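Local coordinates for fucoxanthin chlorophyll a/c-binding protein Lhcq10 (Chaetoceros gracilis, PDB 6L4U) that probably harvests light for photosynthesis as an antenna protein that binds chlorophyll a, chlorophyll c and fucoxanthin-type carotenoids in the thylakoid membrane, at residues Z[41-46]-Z[79-84]. Sequence-based numbering, arbitrary orientation.
With CLA (chlorophyll a), chain B.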
loop_
_atom_site.group_PDB
_atom_site.type_symbol
_atom_site.label_atom_id
_atom_site.label_comp_id
_atom_site.label_asym_id
_atom_site.label_seq_id
_atom_site.Cartn_x
_atom_site.Cartn_y
_atom_site.Cartn_z
ATOM N N LYS Z 41 -75.450 5.981 68.304
ATOM C CA LYS Z 41 -75.630 4.560 68.583
ATOM C C LYS Z 41 -76.312 4.374 69.929
ATOM O O LYS Z 41 -77.251 3.587 70.056
ATOM C CB LYS Z 41 -74.277 3.831 68.532
ATOM C CG LYS Z 41 -74.325 2.320 68.767
ATOM C CD LYS Z 41 -75.352 1.682 67.860
ATOM C CE LYS Z 41 -75.495 0.177 68.017
ATOM N NZ LYS Z 41 -75.520 -0.597 66.770
ATOM N N ASP Z 42 -75.839 5.113 70.932
ATOM C CA ASP Z 42 -76.527 5.127 72.216
ATOM C C ASP Z 42 -77.877 5.822 72.117
ATOM O O ASP Z 42 -78.795 5.494 72.879
ATOM C CB ASP Z 42 -75.646 5.784 73.281
ATOM C CG ASP Z 42 -75.143 7.159 72.864
ATOM O OD1 ASP Z 42 -75.365 7.563 71.702
ATOM O OD2 ASP Z 42 -74.524 7.840 73.709
ATOM N N ASP Z 43 -78.036 6.752 71.170
ATOM C CA ASP Z 43 -79.308 7.449 71.134
ATOM C C ASP Z 43 -80.243 6.716 70.170
ATOM O O ASP Z 43 -81.466 6.769 70.336
ATOM C CB ASP Z 43 -79.043 8.945 70.832
ATOM C CG ASP Z 43 -80.284 9.757 70.505
ATOM O OD1 ASP Z 43 -80.216 10.720 69.714
ATOM O OD2 ASP Z 43 -81.329 9.470 71.124
ATOM N N LEU Z 44 -79.678 5.927 69.242
ATOM C CA LEU Z 44 -80.491 5.114 68.337
ATOM C C LEU Z 44 -81.218 3.994 69.074
ATOM O O LEU Z 44 -82.346 3.643 68.705
ATOM C CB LEU Z 44 -79.623 4.527 67.221
ATOM C CG LEU Z 44 -80.395 3.874 66.072
ATOM C CD1 LEU Z 44 -81.166 4.929 65.312
ATOM C CD2 LEU Z 44 -79.499 3.091 65.139
ATOM N N ILE Z 45 -80.592 3.425 70.109
ATOM C CA ILE Z 45 -81.294 2.453 70.939
ATOM C C ILE Z 45 -82.386 3.142 71.752
ATOM O O ILE Z 45 -83.489 2.604 71.923
ATOM C CB ILE Z 45 -80.319 1.663 71.842
ATOM C CG1 ILE Z 45 -79.311 0.847 71.032
ATOM C CG2 ILE Z 45 -81.025 0.700 72.763
ATOM C CD1 ILE Z 45 -77.969 0.700 71.683
ATOM N N ALA Z 46 -82.118 4.364 72.221
ATOM C CA ALA Z 46 -83.106 5.104 72.999
ATOM C C ALA Z 46 -84.274 5.580 72.150
ATOM O O ALA Z 46 -85.352 5.845 72.691
ATOM C CB ALA Z 46 -82.445 6.298 73.687
ATOM N N PHE Z 79 -76.616 9.046 58.748
ATOM C CA PHE Z 79 -77.007 8.777 57.370
ATOM C C PHE Z 79 -78.139 7.762 57.319
ATOM O O PHE Z 79 -79.083 7.916 56.536
ATOM C CB PHE Z 79 -75.799 8.275 56.570
ATOM C CG PHE Z 79 -76.052 8.140 55.091
ATOM C CD1 PHE Z 79 -75.805 9.200 54.240
ATOM C CD2 PHE Z 79 -76.511 6.945 54.550
ATOM C CE1 PHE Z 79 -76.027 9.080 52.886
ATOM C CE2 PHE Z 79 -76.745 6.824 53.199
ATOM C CZ PHE Z 79 -76.501 7.889 52.367
ATOM N N LEU Z 80 -78.047 6.706 58.131
ATOM C CA LEU Z 80 -79.085 5.684 58.147
ATOM C C LEU Z 80 -80.382 6.214 58.737
ATOM O O LEU Z 80 -81.468 5.796 58.319
ATOM C CB LEU Z 80 -78.619 4.462 58.936
ATOM C CG LEU Z 80 -77.456 3.646 58.381
ATOM C CD1 LEU Z 80 -77.183 2.459 59.284
ATOM C CD2 LEU Z 80 -77.751 3.203 56.970
ATOM N N ARG Z 81 -80.289 7.130 59.701
ATOM C CA ARG Z 81 -81.489 7.738 60.260
ATOM C C ARG Z 81 -82.146 8.679 59.262
ATOM O O ARG Z 81 -83.376 8.705 59.155
ATOM C CB ARG Z 81 -81.151 8.485 61.543
ATOM C CG ARG Z 81 -81.058 7.606 62.758
ATOM C CD ARG Z 81 -80.785 8.439 63.985
ATOM N NE ARG Z 81 -81.866 9.385 64.231
ATOM C CZ ARG Z 81 -81.801 10.379 65.107
ATOM N NH1 ARG Z 81 -82.836 11.191 65.266
ATOM N NH2 ARG Z 81 -80.705 10.555 65.831
ATOM N N GLN Z 82 -81.343 9.459 58.532
ATOM C CA GLN Z 82 -81.881 10.354 57.510
ATOM C C GLN Z 82 -82.548 9.568 56.401
ATOM O O GLN Z 82 -83.587 9.974 55.877
ATOM C CB GLN Z 82 -80.789 11.080 56.780
ATOM C CG GLN Z 82 -80.963 12.422 56.196
ATOM C CD GLN Z 82 -82.226 13.225 56.259
ATOM O OE1 GLN Z 82 -83.363 12.834 56.009
ATOM N NE2 GLN Z 82 -81.985 14.439 56.724
ATOM N N SER Z 83 -81.897 8.487 55.967
ATOM C CA SER Z 83 -82.402 7.719 54.841
ATOM C C SER Z 83 -83.662 6.959 55.211
ATOM O O SER Z 83 -84.528 6.757 54.358
ATOM C CB SER Z 83 -81.335 6.752 54.335
ATOM O OG SER Z 83 -81.853 5.930 53.307
ATOM N N GLU Z 84 -83.786 6.538 56.472
ATOM C CA GLU Z 84 -85.019 5.898 56.916
ATOM C C GLU Z 84 -86.153 6.907 57.016
ATOM O O GLU Z 84 -87.286 6.619 56.615
ATOM C CB GLU Z 84 -84.806 5.215 58.265
ATOM C CG GLU Z 84 -86.053 4.543 58.811
ATOM C CD GLU Z 84 -85.800 3.803 60.101
ATOM O OE1 GLU Z 84 -86.179 2.619 60.185
ATOM O OE2 GLU Z 84 -85.226 4.404 61.032
HETATM MG MG CLA B . -85.633 0.604 59.765
HETATM C CHA CLA B . -84.117 0.208 62.851
HETATM C CHB CLA B . -82.816 2.107 58.674
HETATM C CHC CLA B . -87.027 0.650 56.682
HETATM C CHD CLA B . -88.424 -1.484 60.994
HETATM N NA CLA B . -83.783 1.047 60.584
HETATM C C1A CLA B . -83.335 0.906 61.776
HETATM C C2A CLA B . -81.946 1.440 62.036
HETATM C C3A CLA B . -81.605 2.080 60.710
HETATM C C4A CLA B . -82.827 1.717 59.940
HETATM C CMA CLA B . -81.617 3.590 60.892
HETATM C CAA CLA B . -80.903 0.323 62.273
HETATM C CBA CLA B . -80.468 -0.550 61.083
HETATM C CGA CLA B . -81.525 -1.548 60.660
HETATM O O1A CLA B . -81.850 -2.470 61.383
HETATM O O2A CLA B . -82.226 -1.398 59.398
HETATM N NB CLA B . -84.990 1.257 57.943
HETATM C C1B CLA B . -83.866 1.911 57.677
HETATM C C2B CLA B . -83.740 2.446 56.301
HETATM C C3B CLA B . -85.019 2.007 55.707
HETATM C C4B CLA B . -85.701 1.275 56.812
HETATM C CMB CLA B . -82.618 3.227 55.678
HETATM C CAB CLA B . -85.500 2.231 54.325
HETATM C CBB CLA B . -85.558 1.237 53.467
HETATM N NC CLA B . -87.341 -0.265 59.019
HETATM C C1C CLA B . -87.745 -0.085 57.745
HETATM C C2C CLA B . -89.053 -0.710 57.424
HETATM C C3C CLA B . -89.454 -1.333 58.696
HETATM C C4C CLA B . -88.328 -0.994 59.602
HETATM C CMC CLA B . -89.808 -0.720 56.127
HETATM C CAC CLA B . -90.701 -2.126 58.991
HETATM C CBC CLA B . -90.338 -3.572 58.729
HETATM N ND CLA B . -86.191 -0.453 61.411
HETATM C C1D CLA B . -87.332 -1.165 61.913
HETATM C C2D CLA B . -87.285 -1.516 63.356
HETATM C C3D CLA B . -85.970 -0.933 63.715
HETATM C C4D CLA B . -85.440 -0.363 62.571
HETATM C CMD CLA B . -88.157 -2.218 64.356
HETATM C CAD CLA B . -85.004 -0.740 64.822
HETATM O OBD CLA B . -85.164 -1.129 66.035
HETATM C CBD CLA B . -83.843 0.009 64.305
HETATM C CGD CLA B . -83.813 1.342 64.994
HETATM O O1D CLA B . -82.884 1.627 65.728
HETATM O O2D CLA B . -84.867 2.321 64.793
HETATM C CED CLA B . -84.669 3.658 65.254
HETATM C C1 CLA B . -81.828 -2.110 58.230
HETATM C C2 CLA B . -82.245 -1.265 57.053
HETATM C C3 CLA B . -82.199 -1.680 55.780
HETATM C C4 CLA B . -82.662 -0.731 54.717
HETATM C C5 CLA B . -81.678 -3.051 55.419
HETATM C C6 CLA B . -81.642 -3.332 53.920
HETATM C C7 CLA B . -82.172 -4.735 53.666
HETATM C C8 CLA B . -82.341 -5.050 52.186
HETATM C C9 CLA B . -83.179 -6.316 52.038
HETATM C C10 CLA B . -80.960 -5.177 51.548
HETATM C C11 CLA B . -80.972 -5.847 50.175
HETATM C C12 CLA B . -81.466 -4.923 49.069
HETATM C C13 CLA B . -80.424 -4.814 47.966
HETATM C C14 CLA B . -79.312 -3.873 48.410
HETATM C C15 CLA B . -81.104 -4.349 46.681
HETATM C C16 CLA B . -80.179 -4.270 45.470
HETATM C C17 CLA B . -80.073 -2.836 44.956
HETATM C C18 CLA B . -80.348 -2.718 43.462
HETATM C C19 CLA B . -80.244 -1.268 43.010
HETATM C C20 CLA B . -81.709 -3.296 43.097
#
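L44 and R81 make the apolar part of this contact: methyl CD1 of L44 lies 3.7 Å from CG of R81, and the two side chains run past each other in opposite directions. The bend of R81 at chi3 (62°) turns its guanidinium away from the line of its aliphatic stem, while CG and CD stay against the leucine.

The ionic part is one long salt bridge. OD1 of D43 is 3.9 Å from NH2 of R81, and the carboxylate and guanidinium planes stand 87° apart, so the two groups do not pair in the flat, two-pronged manner.

The direct interface is small, 112 Å² for both sides together, and both segments also touch one chlorophyll a. OE1 of E84 binds its magnesium at 2.1 Å and accepts a hydrogen bond from R211 NE. With CG anti to the backbone N (chi1 179°), CG of E84 lies 3.6 Å from pyrrole nitrogen NB, and the extended chain carries OE1 on to the metal. From the other segment, CG of L44 approaches the methyl ester's carbonyl oxygen O1D to 3.4 Å.

The E84-R211 pair links helix 73-102 to helix 196-223, consistent with the glutamate-arginine pairs that ligate chlorophyll between the two long crossing helices of the LHC fold. Helix 42-51 packs beside the first of these through L44, which also meets I77, and through the pigment's ester edge.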